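Local coordinates for DegV family protein (Thermus thermophilus, PDB 2DT8) that binds a long-chain fatty acid between its two lobes, as a member of the DegV family of lipid-binding proteins, and also carries a zinc ion, at residues A56-T61 with T161-K166; E67-V72 with S93-S98; A117-V122 with N258-V263; R150-V155 with R216-G221. One frame throughout, in Å; residues are numbered along the deposited sequence.

Interaction 1: A56-T61 with T161-K166. With PLM (palmitic acid), chain C.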
loop_
_atom_site.group_PDB
_atom_site.type_symbol
_atom_site.label_atom_id
_atom_site.label_comp_id
_atom_site.label_asym_id
_atom_site.label_seq_id
_atom_site.Cartn_x
_atom_site.Cartn_y
_atom_site.Cartn_z
ATOM N N ALA A 56 -10.810 21.886 10.011
ATOM C CA ALA A 56 -11.778 20.814 10.126
ATOM C C ALA A 56 -11.189 19.628 10.875
ATOM O O ALA A 56 -9.967 19.480 10.983
ATOM C CB ALA A 56 -12.254 20.391 8.753
ATOM N N ALA A 57 -12.143 18.985 11.281
ATOM C CA ALA A 57 -11.946 17.748 12.011
ATOM C C ALA A 57 -11.126 16.755 11.183
ATOM O O ALA A 57 -11.251 16.666 9.969
ATOM C CB ALA A 57 -13.285 17.153 12.452
ATOM N N PHE A 58 -10.271 16.031 11.929
ATOM C CA PHE A 58 -9.453 15.048 11.246
ATOM C C PHE A 58 -10.288 13.999 10.508
ATOM O O PHE A 58 -11.391 13.653 10.908
ATOM C CB PHE A 58 -8.039 14.068 11.722
ATOM C CG PHE A 58 -6.768 14.837 11.850
ATOM C CD1 PHE A 58 -6.792 16.194 12.123
ATOM C CD2 PHE A 58 -5.539 14.190 11.760
ATOM C CE1 PHE A 58 -5.612 16.903 12.292
ATOM C CE2 PHE A 58 -4.357 14.891 11.929
ATOM C CZ PHE A 58 -4.394 16.256 12.205
ATOM N N PRO A 59 -9.707 13.565 9.378
ATOM C CA PRO A 59 -10.383 12.522 8.631
ATOM C C PRO A 59 -10.207 11.180 9.345
ATOM O O PRO A 59 -9.257 10.963 10.086
ATOM C CB PRO A 59 -9.734 12.327 7.202
ATOM C CG PRO A 59 -8.290 12.622 7.526
ATOM C CD PRO A 59 -8.419 13.811 8.430
ATOM N N THR A 60 -11.209 10.319 9.103
ATOM C CA THR A 60 -11.119 8.998 9.694
ATOM C C THR A 60 -11.429 8.145 8.461
ATOM O O THR A 60 -11.838 8.638 7.418
ATOM C CB THR A 60 -11.998 8.598 10.917
ATOM O OG1 THR A 60 -13.372 8.770 10.568
ATOM C CG2 THR A 60 -11.669 9.524 12.092
ATOM N N THR A 61 -11.243 6.830 8.673
ATOM C CA THR A 61 -11.461 5.932 7.555
ATOM C C THR A 61 -12.254 4.665 7.983
ATOM O O THR A 61 -12.336 4.395 9.182
ATOM C CB THR A 61 -10.146 5.434 6.835
ATOM O OG1 THR A 61 -9.311 4.754 7.778
ATOM C CG2 THR A 61 -9.378 6.637 6.311
ATOM N N THR A 161 4.754 15.083 8.979
ATOM C CA THR A 161 4.478 15.064 10.410
ATOM C C THR A 161 4.022 13.680 10.825
ATOM O O THR A 161 3.503 12.916 10.009
ATOM C CB THR A 161 3.352 16.063 10.796
ATOM O OG1 THR A 161 3.040 15.910 12.186
ATOM C CG2 THR A 161 2.074 15.792 9.994
ATOM N N LEU A 162 4.233 13.353 12.093
ATOM C CA LEU A 162 3.792 12.066 12.603
ATOM C C LEU A 162 2.373 12.187 13.172
ATOM O O LEU A 162 1.798 11.207 13.629
ATOM C CB LEU A 162 4.736 11.585 13.716
ATOM C CG LEU A 162 6.185 11.278 13.333
ATOM C CD1 LEU A 162 6.966 10.927 14.593
ATOM C CD2 LEU A 162 6.231 10.134 12.343
ATOM N N GLU A 163 1.791 13.381 13.098
ATOM C CA GLU A 163 0.471 13.610 13.682
ATOM C C GLU A 163 -0.689 12.795 13.123
ATOM O O GLU A 163 -1.587 12.400 13.879
ATOM C CB GLU A 163 0.125 15.101 13.632
ATOM C CG GLU A 163 -1.075 15.527 14.493
ATOM C CD GLU A 163 -0.867 15.324 15.987
ATOM O OE1 GLU A 163 0.293 15.268 16.446
ATOM O OE2 GLU A 163 -1.886 15.236 16.706
ATOM N N PHE A 164 -0.706 12.547 11.816
ATOM C CA PHE A 164 -1.802 11.755 11.264
ATOM C C PHE A 164 -1.674 10.289 11.666
ATOM O O PHE A 164 -2.679 9.607 11.911
ATOM C CB PHE A 164 -1.865 11.895 9.739
ATOM C CG PHE A 164 -2.386 13.235 9.281
ATOM C CD1 PHE A 164 -1.633 14.393 9.459
ATOM C CD2 PHE A 164 -3.627 13.336 8.676
ATOM C CE1 PHE A 164 -2.117 15.630 9.036
ATOM C CE2 PHE A 164 -4.117 14.571 8.252
ATOM C CZ PHE A 164 -3.358 15.721 8.433
ATOM N N LEU A 165 -0.440 9.806 11.741
ATOM C CA LEU A 165 -0.199 8.431 12.149
ATOM C C LEU A 165 -0.622 8.275 13.611
ATOM O O LEU A 165 -1.245 7.296 14.004
ATOM C CB LEU A 165 1.270 8.071 11.937
ATOM C CG LEU A 165 1.652 7.742 10.490
ATOM C CD1 LEU A 165 3.156 7.684 10.354
ATOM C CD2 LEU A 165 1.027 6.424 10.092
ATOM N N LYS A 166 -0.204 9.287 14.391
ATOM C CA LYS A 166 -0.590 9.264 15.788
ATOM C C LYS A 166 -2.086 9.309 16.108
ATOM O O LYS A 166 -2.604 8.520 16.887
ATOM C CB LYS A 166 0.087 10.468 16.429
ATOM C CG LYS A 166 -0.335 10.688 17.882
ATOM C CD LYS A 166 0.312 11.938 18.456
ATOM C CE LYS A 166 -0.205 12.224 19.854
ATOM N NZ LYS A 166 0.618 13.266 20.527
HETATM C C1 PLM C . -9.375 1.408 7.617
HETATM O O1 PLM C . -9.528 0.124 7.952
HETATM O O2 PLM C . -10.137 2.238 8.065
HETATM C C2 PLM C . -8.251 1.815 6.686
HETATM C C3 PLM C . -6.968 1.997 7.504
HETATM C C4 PLM C . -5.823 2.458 6.598
HETATM C C5 PLM C . -4.551 2.590 7.433
HETATM C C6 PLM C . -3.367 2.955 6.538
HETATM C C7 PLM C . -2.133 3.118 7.404
HETATM C C8 PLM C . -0.910 3.278 6.532
HETATM C C9 PLM C . 0.324 3.101 7.413
HETATM C CA PLM C . 1.507 3.813 6.786
HETATM C CB PLM C . 2.144 2.870 5.783
HETATM C CC PLM C . 1.883 3.393 4.382
HETATM C CD PLM C . 3.211 3.567 3.668
HETATM C CE PLM C . 2.966 4.263 2.331
HETATM C CF PLM C . 4.308 4.549 1.641
HETATM C CG PLM C . 4.831 3.271 0.984
#

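Interaction 2: E67-V72 with S93-S98. With ZN (zinc ion), chain B; PLM (palmitic acid), chain C.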
loop_
_atom_site.group_PDB
_atom_site.type_symbol
_atom_site.label_atom_id
_atom_site.label_comp_id
_atom_site.label_asym_id
_atom_site.label_seq_id
_atom_site.Cartn_x
_atom_site.Cartn_y
_atom_site.Cartn_z
ATOM N N GLU A 67 -20.631 -7.748 3.562
ATOM C CA GLU A 67 -21.454 -7.832 2.361
ATOM C C GLU A 67 -20.845 -7.074 1.178
ATOM O O GLU A 67 -21.108 -7.431 0.033
ATOM C CB GLU A 67 -22.892 -7.367 2.638
ATOM C CG GLU A 67 -23.715 -8.314 3.534
ATOM C CD GLU A 67 -23.788 -9.757 3.036
ATOM O OE1 GLU A 67 -23.736 -10.004 1.804
ATOM O OE2 GLU A 67 -23.913 -10.651 3.905
ATOM N N ASP A 68 -20.035 -6.043 1.439
ATOM C CA ASP A 68 -19.373 -5.330 0.345
ATOM C C ASP A 68 -18.508 -6.364 -0.385
ATOM O O ASP A 68 -18.475 -6.417 -1.612
ATOM C CB ASP A 68 -18.468 -4.202 0.861
ATOM C CG ASP A 68 -19.244 -2.989 1.358
ATOM O OD1 ASP A 68 -20.396 -2.779 0.920
ATOM O OD2 ASP A 68 -18.681 -2.226 2.171
ATOM N N PHE A 69 -17.811 -7.190 0.390
ATOM C CA PHE A 69 -16.972 -8.229 -0.190
ATOM C C PHE A 69 -17.794 -9.360 -0.795
ATOM O O PHE A 69 -17.492 -9.834 -1.889
ATOM C CB PHE A 69 -16.032 -8.805 0.874
ATOM C CG PHE A 69 -14.744 -8.055 1.018
ATOM C CD1 PHE A 69 -13.789 -8.104 0.007
ATOM C CD2 PHE A 69 -14.490 -7.292 2.148
ATOM C CE1 PHE A 69 -12.592 -7.408 0.123
ATOM C CE2 PHE A 69 -13.294 -6.587 2.280
ATOM C CZ PHE A 69 -12.343 -6.645 1.259
ATOM N N ALA A 70 -18.827 -9.808 -0.084
ATOM C CA ALA A 70 -19.633 -10.919 -0.586
ATOM C C ALA A 70 -20.237 -10.643 -1.956
ATOM O O ALA A 70 -20.298 -11.534 -2.801
ATOM C CB ALA A 70 -20.729 -11.266 0.413
ATOM N N ARG A 71 -20.764 -9.392 -2.195
ATOM C CA ARG A 71 -21.293 -9.045 -3.514
ATOM C C ARG A 71 -20.222 -9.212 -4.584
ATOM O O ARG A 71 -20.494 -9.733 -5.669
ATOM C CB ARG A 71 -21.807 -7.607 -3.533
ATOM C CG ARG A 71 -22.328 -7.150 -4.897
ATOM C CD ARG A 71 -22.826 -5.698 -4.899
ATOM N NE ARG A 71 -22.476 -4.962 -3.684
ATOM C CZ ARG A 71 -23.022 -5.188 -2.493
ATOM N NH1 ARG A 71 -24.068 -6.000 -2.388
ATOM N NH2 ARG A 71 -22.527 -4.609 -1.406
ATOM N N VAL A 72 -19.018 -8.772 -4.349
ATOM C CA VAL A 72 -17.940 -8.870 -5.318
ATOM C C VAL A 72 -17.552 -10.341 -5.522
ATOM O O VAL A 72 -17.408 -10.785 -6.657
ATOM C CB VAL A 72 -16.738 -7.996 -4.875
ATOM C CG1 VAL A 72 -15.560 -8.193 -5.812
ATOM C CG2 VAL A 72 -17.160 -6.518 -4.882
ATOM N N SER A 93 -5.726 -2.516 9.373
ATOM C CA SER A 93 -7.124 -2.383 9.001
ATOM C C SER A 93 -7.943 -3.644 9.211
ATOM O O SER A 93 -7.408 -4.750 9.164
ATOM C CB SER A 93 -7.172 -1.997 7.518
ATOM O OG SER A 93 -8.479 -1.954 6.986
ATOM N N GLY A 94 -9.247 -3.462 9.405
ATOM C CA GLY A 94 -10.133 -4.603 9.573
ATOM C C GLY A 94 -10.568 -5.183 8.236
ATOM O O GLY A 94 -11.405 -6.078 8.194
ATOM N N THR A 95 -9.998 -4.687 7.140
ATOM C CA THR A 95 -10.354 -5.171 5.813
ATOM C C THR A 95 -10.211 -6.690 5.657
ATOM O O THR A 95 -11.135 -7.350 5.177
ATOM C CB THR A 95 -9.513 -4.444 4.735
ATOM O OG1 THR A 95 -9.798 -3.038 4.795
ATOM C CG2 THR A 95 -9.845 -4.956 3.333
ATOM N N VAL A 96 -9.064 -7.239 6.056
ATOM C CA VAL A 96 -8.851 -8.686 5.953
ATOM C C VAL A 96 -9.956 -9.440 6.695
ATOM O O VAL A 96 -10.495 -10.428 6.190
ATOM C CB VAL A 96 -7.476 -9.094 6.517
ATOM C CG1 VAL A 96 -7.450 -10.607 6.809
ATOM C CG2 VAL A 96 -6.390 -8.748 5.497
ATOM N N GLN A 97 -10.245 -9.072 7.919
ATOM C CA GLN A 97 -11.328 -9.672 8.689
ATOM C C GLN A 97 -12.648 -9.640 7.911
ATOM O O GLN A 97 -13.411 -10.604 7.943
ATOM C CB GLN A 97 -11.470 -8.943 10.023
ATOM C CG GLN A 97 -12.706 -9.304 10.819
ATOM C CD GLN A 97 -12.651 -8.740 12.229
ATOM O OE1 GLN A 97 -13.676 -8.605 12.891
ATOM N NE2 GLN A 97 -11.445 -8.419 12.695
ATOM N N SER A 98 -13.059 -8.483 7.311
ATOM C CA SER A 98 -14.307 -8.447 6.560
ATOM C C SER A 98 -14.269 -9.416 5.376
ATOM O O SER A 98 -15.264 -10.098 5.071
ATOM C CB SER A 98 -14.587 -7.036 6.031
ATOM O OG SER A 98 -15.066 -6.216 7.077
HETATM ZN ZN ZN B . -23.963 -12.582 3.827
HETATM C C1 PLM C . -9.375 1.408 7.617
HETATM O O1 PLM C . -9.528 0.124 7.952
HETATM O O2 PLM C . -10.137 2.238 8.065
HETATM C C2 PLM C . -8.251 1.815 6.686
HETATM C C3 PLM C . -6.968 1.997 7.504
HETATM C C4 PLM C . -5.823 2.458 6.598
HETATM C C5 PLM C . -4.551 2.590 7.433
HETATM C C6 PLM C . -3.367 2.955 6.538
HETATM C C7 PLM C . -2.133 3.118 7.404
HETATM C C8 PLM C . -0.910 3.278 6.532
HETATM C C9 PLM C . 0.324 3.101 7.413
HETATM C CA PLM C . 1.507 3.813 6.786
HETATM C CB PLM C . 2.144 2.870 5.783
HETATM C CC PLM C . 1.883 3.393 4.382
HETATM C CD PLM C . 3.211 3.567 3.668
HETATM C CE PLM C . 2.966 4.263 2.331
HETATM C CF PLM C . 4.308 4.549 1.641
HETATM C CG PLM C . 4.831 3.271 0.984
HETATM O O HOH W 1 -24.051 -12.898 5.969
#

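Interaction 3: A117-V122 with N258-V263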
loop_
_atom_site.group_PDB
_atom_site.type_symbol
_atom_site.label_atom_id
_atom_site.label_comp_id
_atom_site.label_asym_id
_atom_site.label_seq_id
_atom_site.Cartn_x
_atom_site.Cartn_y
_atom_site.Cartn_z
ATOM N N ALA A 117 1.198 -5.371 3.927
ATOM C CA ALA A 117 1.667 -4.171 3.245
ATOM C C ALA A 117 0.545 -3.152 3.112
ATOM O O ALA A 117 -0.579 -3.374 3.571
ATOM C CB ALA A 117 2.211 -4.533 1.869
ATOM N N ALA A 118 0.850 -2.036 2.460
ATOM C CA ALA A 118 -0.130 -0.975 2.258
ATOM C C ALA A 118 0.169 -0.252 0.941
ATOM O O ALA A 118 1.287 -0.326 0.437
ATOM C CB ALA A 118 -0.066 0.015 3.437
ATOM N N SER A 119 -0.823 0.455 0.403
ATOM C CA SER A 119 -0.682 1.195 -0.857
ATOM C C SER A 119 -0.116 0.265 -1.944
ATOM O O SER A 119 -0.496 -0.910 -2.009
ATOM C CB SER A 119 0.204 2.434 -0.645
ATOM O OG SER A 119 0.207 3.252 -1.800
ATOM N N LEU A 120 0.785 0.765 -2.793
ATOM C CA LEU A 120 1.356 -0.076 -3.851
ATOM C C LEU A 120 2.145 -1.281 -3.345
ATOM O O LEU A 120 2.569 -2.121 -4.140
ATOM C CB LEU A 120 2.210 0.755 -4.813
ATOM C CG LEU A 120 1.381 1.450 -5.892
ATOM C CD1 LEU A 120 2.307 2.244 -6.800
ATOM C CD2 LEU A 120 0.605 0.421 -6.698
ATOM N N GLY A 121 2.358 -1.365 -2.031
ATOM C CA GLY A 121 3.012 -2.539 -1.472
ATOM C C GLY A 121 2.049 -3.703 -1.671
ATOM O O GLY A 121 2.452 -4.852 -1.884
ATOM N N VAL A 122 0.755 -3.407 -1.593
ATOM C CA VAL A 122 -0.264 -4.425 -1.824
ATOM C C VAL A 122 -0.434 -4.536 -3.340
ATOM O O VAL A 122 -0.464 -5.627 -3.912
ATOM C CB VAL A 122 -1.627 -4.022 -1.211
ATOM C CG1 VAL A 122 -2.655 -5.115 -1.482
ATOM C CG2 VAL A 122 -1.481 -3.768 0.285
ATOM N N ASN A 258 2.754 6.523 -8.395
ATOM C CA ASN A 258 1.348 6.867 -8.254
ATOM C C ASN A 258 1.175 7.650 -6.979
ATOM O O ASN A 258 2.015 7.605 -6.074
ATOM C CB ASN A 258 0.451 5.613 -8.200
ATOM C CG ASN A 258 -1.032 5.931 -8.446
ATOM O OD1 ASN A 258 -1.379 6.999 -8.958
ATOM N ND2 ASN A 258 -1.903 4.993 -8.105
ATOM N N GLU A 259 0.085 8.396 -6.926
ATOM C CA GLU A 259 -0.246 9.141 -5.729
ATOM C C GLU A 259 -0.878 8.135 -4.766
ATOM O O GLU A 259 -1.455 7.127 -5.181
ATOM C CB GLU A 259 -1.264 10.240 -6.053
ATOM C CG GLU A 259 -1.668 11.055 -4.838
ATOM C CD GLU A 259 -2.545 12.252 -5.166
ATOM O OE1 GLU A 259 -3.138 12.305 -6.265
ATOM O OE2 GLU A 259 -2.642 13.142 -4.299
ATOM N N LEU A 260 -0.730 8.406 -3.474
ATOM C CA LEU A 260 -1.350 7.592 -2.441
ATOM C C LEU A 260 -2.851 7.826 -2.525
ATOM O O LEU A 260 -3.301 8.909 -2.939
ATOM C CB LEU A 260 -0.907 8.074 -1.060
ATOM C CG LEU A 260 0.519 7.802 -0.605
ATOM C CD1 LEU A 260 0.788 8.564 0.682
ATOM C CD2 LEU A 260 0.689 6.305 -0.388
ATOM N N GLY A 261 -3.629 6.829 -2.138
ATOM C CA GLY A 261 -5.065 7.015 -2.113
ATOM C C GLY A 261 -5.444 7.867 -0.907
ATOM O O GLY A 261 -4.661 8.033 0.038
ATOM N N ALA A 262 -6.660 8.403 -0.933
ATOM C CA ALA A 262 -7.147 9.234 0.157
ATOM C C ALA A 262 -7.194 8.459 1.471
ATOM O O ALA A 262 -6.933 9.020 2.539
ATOM C CB ALA A 262 -8.523 9.766 -0.184
ATOM N N VAL A 263 -7.520 7.168 1.413
ATOM C CA VAL A 263 -7.577 6.391 2.649
ATOM C C VAL A 263 -6.188 6.248 3.273
ATOM O O VAL A 263 -6.019 6.484 4.472
ATOM C CB VAL A 263 -8.240 5.012 2.422
ATOM C CG1 VAL A 263 -8.021 4.106 3.636
ATOM C CG2 VAL A 263 -9.744 5.206 2.208
#

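Interaction 4: R150-V155 with R216-G221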
loop_
_atom_site.group_PDB
_atom_site.type_symbol
_atom_site.label_atom_id
_atom_site.label_comp_id
_atom_site.label_asym_id
_atom_site.label_seq_id
_atom_site.Cartn_x
_atom_site.Cartn_y
_atom_site.Cartn_z
ATOM N N ARG A 150 5.920 -11.507 0.802
ATOM C CA ARG A 150 5.581 -11.011 2.127
ATOM C C ARG A 150 6.832 -11.007 3.021
ATOM O O ARG A 150 7.101 -10.042 3.752
ATOM C CB ARG A 150 4.502 -11.893 2.764
ATOM C CG ARG A 150 4.116 -11.446 4.184
ATOM C CD ARG A 150 3.280 -12.492 4.907
ATOM N NE ARG A 150 4.046 -13.677 5.297
ATOM C CZ ARG A 150 4.916 -13.718 6.309
ATOM N NH1 ARG A 150 5.154 -12.638 7.046
ATOM N NH2 ARG A 150 5.549 -14.850 6.594
ATOM N N ARG A 151 7.639 -12.072 2.928
ATOM C CA ARG A 151 8.828 -12.210 3.763
ATOM C C ARG A 151 10.037 -11.388 3.320
ATOM O O ARG A 151 10.844 -10.959 4.151
ATOM C CB ARG A 151 9.251 -13.682 3.817
ATOM C CG ARG A 151 8.238 -14.600 4.490
ATOM C CD ARG A 151 8.694 -16.061 4.449
ATOM N NE ARG A 151 10.019 -16.239 5.039
ATOM C CZ ARG A 151 10.418 -17.343 5.670
ATOM N NH1 ARG A 151 9.570 -18.348 5.863
ATOM N NH2 ARG A 151 11.664 -17.437 6.110
ATOM N N ASP A 152 10.076 -11.197 1.967
ATOM C CA ASP A 152 11.196 -10.493 1.374
ATOM C C ASP A 152 10.810 -9.352 0.436
ATOM O O ASP A 152 10.589 -9.551 -0.758
ATOM C CB ASP A 152 12.077 -11.519 0.639
ATOM C CG ASP A 152 13.285 -10.894 -0.054
ATOM O OD1 ASP A 152 13.845 -9.916 0.479
ATOM O OD2 ASP A 152 13.691 -11.398 -1.130
ATOM N N HIS A 153 10.682 -8.158 0.998
ATOM C CA HIS A 153 10.408 -6.977 0.194
ATOM C C HIS A 153 10.999 -5.777 0.913
ATOM O O HIS A 153 11.523 -5.884 2.032
ATOM C CB HIS A 153 8.908 -6.791 -0.129
ATOM C CG HIS A 153 8.041 -6.461 1.044
ATOM N ND1 HIS A 153 7.281 -7.410 1.694
ATOM C CD2 HIS A 153 7.741 -5.275 1.625
ATOM C CE1 HIS A 153 6.544 -6.820 2.620
ATOM N NE2 HIS A 153 6.804 -5.525 2.598
ATOM N N PHE A 154 10.959 -4.638 0.241
ATOM C CA PHE A 154 11.540 -3.429 0.776
ATOM C C PHE A 154 10.539 -2.292 0.804
ATOM O O PHE A 154 9.712 -2.177 -0.091
ATOM C CB PHE A 154 12.710 -3.013 -0.117
ATOM C CG PHE A 154 13.388 -1.756 0.315
ATOM C CD1 PHE A 154 14.373 -1.796 1.289
ATOM C CD2 PHE A 154 13.030 -0.527 -0.240
ATOM C CE1 PHE A 154 15.008 -0.627 1.709
ATOM C CE2 PHE A 154 13.659 0.644 0.179
ATOM C CZ PHE A 154 14.646 0.589 1.150
ATOM N N VAL A 155 10.615 -1.477 1.849
ATOM C CA VAL A 155 9.787 -0.284 1.933
ATOM C C VAL A 155 10.388 0.764 2.856
ATOM O O VAL A 155 10.855 0.461 3.954
ATOM C CB VAL A 155 8.313 -0.574 2.380
ATOM C CG1 VAL A 155 8.276 -1.390 3.669
ATOM C CG2 VAL A 155 7.562 0.761 2.567
ATOM N N ARG A 216 20.183 0.023 -1.083
ATOM C CA ARG A 216 21.350 -0.658 -1.626
ATOM C C ARG A 216 21.681 -1.897 -0.790
ATOM O O ARG A 216 22.005 -2.951 -1.341
ATOM C CB ARG A 216 22.553 0.287 -1.665
ATOM C CG ARG A 216 22.513 1.301 -2.798
ATOM C CD ARG A 216 23.760 2.181 -2.761
ATOM N NE ARG A 216 23.788 3.188 -3.820
ATOM C CZ ARG A 216 24.105 2.940 -5.088
ATOM N NH1 ARG A 216 24.423 1.711 -5.470
ATOM N NH2 ARG A 216 24.106 3.927 -5.976
ATOM N N ALA A 217 21.599 -1.767 0.532
ATOM C CA ALA A 217 21.873 -2.888 1.429
ATOM C C ALA A 217 20.890 -4.025 1.152
ATOM O O ALA A 217 21.287 -5.189 1.048
ATOM C CB ALA A 217 21.766 -2.445 2.878
ATOM N N TRP A 218 19.608 -3.689 1.031
ATOM C CA TRP A 218 18.579 -4.692 0.746
ATOM C C TRP A 218 18.736 -5.298 -0.654
ATOM O O TRP A 218 18.505 -6.498 -0.854
ATOM C CB TRP A 218 17.180 -4.062 0.850
ATOM C CG TRP A 218 16.081 -4.964 0.382
ATOM C CD1 TRP A 218 15.420 -5.908 1.118
ATOM C CD2 TRP A 218 15.561 -5.057 -0.948
ATOM N NE1 TRP A 218 14.526 -6.581 0.328
ATOM C CE2 TRP A 218 14.583 -6.078 -0.946
ATOM C CE3 TRP A 218 15.814 -4.369 -2.144
ATOM C CZ2 TRP A 218 13.879 -6.446 -2.093
ATOM C CZ3 TRP A 218 15.112 -4.731 -3.287
ATOM C CH2 TRP A 218 14.148 -5.760 -3.251
ATOM N N ALA A 219 19.131 -4.468 -1.619
ATOM C CA ALA A 219 19.272 -4.877 -3.019
ATOM C C ALA A 219 20.402 -5.852 -3.351
ATOM O O ALA A 219 20.394 -6.465 -4.425
ATOM C CB ALA A 219 19.415 -3.627 -3.899
ATOM N N GLU A 220 21.286 -6.031 -2.478
ATOM C CA GLU A 220 22.439 -6.892 -2.740
ATOM C C GLU A 220 22.090 -8.261 -3.324
ATOM O O GLU A 220 21.352 -9.038 -2.723
ATOM C CB GLU A 220 23.244 -7.073 -1.454
ATOM C CG GLU A 220 24.631 -7.650 -1.664
ATOM C CD GLU A 220 25.569 -6.647 -2.296
ATOM O OE1 GLU A 220 25.335 -5.434 -2.122
ATOM O OE2 GLU A 220 26.544 -7.068 -2.956
ATOM N N GLY A 221 22.880 -8.586 -4.327
ATOM C CA GLY A 221 22.676 -9.870 -4.986
ATOM C C GLY A 221 21.461 -10.060 -5.880
ATOM O O GLY A 221 21.310 -11.112 -6.500
HETATM O O HOH W 2 14.286 -8.565 2.737
#

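Interaction 1: A56-T61 with T161-K166
Phe58 and Phe164 both hold CG beside the backbone N and anti to the carbonyl carbon, each with chi1 -73°, and these torsions bring the two rings together. The rings stack face to face, with centroids 4.3 Å apart and planes tilted by 30°. Phe58 CE2 lies over the centre of the Phe164 ring, 3.4 Å above its plane and 3.7 Å from Phe164 CD2. The two side chains cross at about a right angle. Pro59 adds a looser touch, its CD 4.4 Å from Phe164 CE2. Glu163 borders the stack with its CG, 4.1 Å from Phe58 CZ, while its carboxylate pairs with Arg167. Arg167 also makes a cation-pi contact with the Phe58 ring. The contact joins the loop before strand 60-62 to the first turn of helix 163-168. Thr161 caps that turn: its OG1 accepts from Glu163 N at 3.0 Å. The same strand runs on to the fatty acid site of this DegV protein, where Thr61 OG1 donates to palmitic acid O2 at 2.7 Å. Thr61 OG1 is also bonded to His267. An alanine in place of Phe164 would remove the stacked ring and is likely to leave the Phe58 ring freer to turn. Val52 of helix 45-53 touches both Phe58 and Pro59, and Pro270 packs on Phe164.

Interaction 2: E67-V72 with S93-S98
Phe69 overlaps the start of helix 95-103 with the CD2, CE2 and CZ side of its ring. Thr95 CG2 meets the ring at its edge, in the ring plane, 3.7 Å from Phe69 CZ. With chi1 at -61°, the Thr95 methyl lies anti to the backbone N, while OG1 turns to Ser93. Ser98 C comes in obliquely, and Ser98 CB lies 3.9 Å from Phe69 CD2. The Ser98 hydroxyl is used elsewhere, on Pro64 O. No hydrogen bond crosses between the segments; the Phe69 ring packs on the Thr95 methyl and on backbone and CB atoms. Ser93 OG accepts from Thr95 N at 3.1 Å, an ST turn, and also from Thr95 OG1 at 2.8 Å. The same oxygen donates to palmitic acid O1 at 2.5 Å. Three bonds thus grip one hydroxyl and fix it against the fatty acid head. On the other segment, Glu67 OE2 binds zinc at 1.9 Å, and water 1 and Glu105 are further ligands. Helix 66-76 thus packs on helix 95-103, where Ala99 and Ala102 continue the contact with Phe69. Val26 of strand 24-32 also touches Phe69, and the ring of His87 meets it with planes nearly perpendicular.

Interaction 3: A117-V122 with N258-V263
Asn258, near the end of strand 252-259, touches Leu120 with its CB, 4.1 Å from Leu120 CD1. The two side chains cross at about a right angle. Glu259 points away from the facing segment. The end of the Leu260 side chain then reaches the other segment. Its CD2 comes 3.4 Å from Ser119 OG and 3.9 Å from Ser119 CB. One methyl branch thus makes the whole touch. Chi1 -72° and chi2 171° carry CD2 to the serine. Gly261 follows at the N-cap of helix 262-268. Ala262 and Val263 begin that helix and pack on strand 24-32. Val263 also touches palmitic acid, as does Ala118 from the other segment, so the contact lies beside the lipid pocket. Ser119 is likewise an N-cap residue, but its side chain makes no capping bond to helix 120-135. Asp12 ties both segments: its OD2 is bonded to Ser119 OG and Gly261 N, and its O accepts from Asn258 ND2. No hydrogen bond spans the two segments: the buried Ser119 hydroxyl lies against a leucine methyl and Leu120 CD1 against the Asn258 methylene, and the polar needs of the serine are met by the aspartate instead.

Interaction 4: R150-V155 with R216-G221
The backbones come closest at Phe154 and Trp218, whose CA atoms are 7.2 Å apart, where strand 154-158 passes helix 204-219. Phe154 CB sits over one face of the indole, 3.7 Å from the centroid of the Trp218 five-membered ring and 15° off its normal. This is a CH-pi contact. The Phe154 ring itself meets the indole obliquely, with CD1 3.6 Å from Trp218 CB. Trp218 CG lies anti to the backbone N, chi1 172°, and this extends the indole across the strand backbone. Its NE1 makes a weak hydrogen bond to Asp152 OD1 at 3.4 Å. Water 2, in the indole plane, donates to Asp152 OD1 at 2.7 Å and accepts weakly from Trp218 NE1. Asp152 OD2 has a salt bridge with Arg222, which also makes a cation-pi contact with the indole. A leucine in place of Trp218 would lack the flat face and the N-H, and would probably leave Phe154 less covered and Asp152 OD1 and water 2 without the indole N-H. Phe215 adds an edge-to-face contact to Phe154, and Phe275 meets the same ring. This is helix-on-sheet packing in an alpha/beta fold: helix 204-219 packs on the mixed four-stranded sheet, against its outer strand 154-158 and on Ile225 of strand 225-231.

How the interactions relate
Segments of interactions 1, 2 and 3 reach the bound palmitic acid. Interactions 1 and 2 hold residues that bond its carboxylate, and interaction 3 lies beside its chain. Interactions 1 and 3 touch through Thr61 and Val263, their centres about 16 Å apart. Interaction 2 falls between the two segments of interaction 1 in sequence, and helix 66-76 follows strand 60-62. Interaction 4 lies farther off, its centre about 30 Å from those of interactions 1 and 2 and about 19 Å from that of interaction 3. It shares the four-stranded sheet with interaction 3, whose segments enclose it in sequence. Interactions 1 and 3 alternate along the chain and so tie distant sequence together around the lipid.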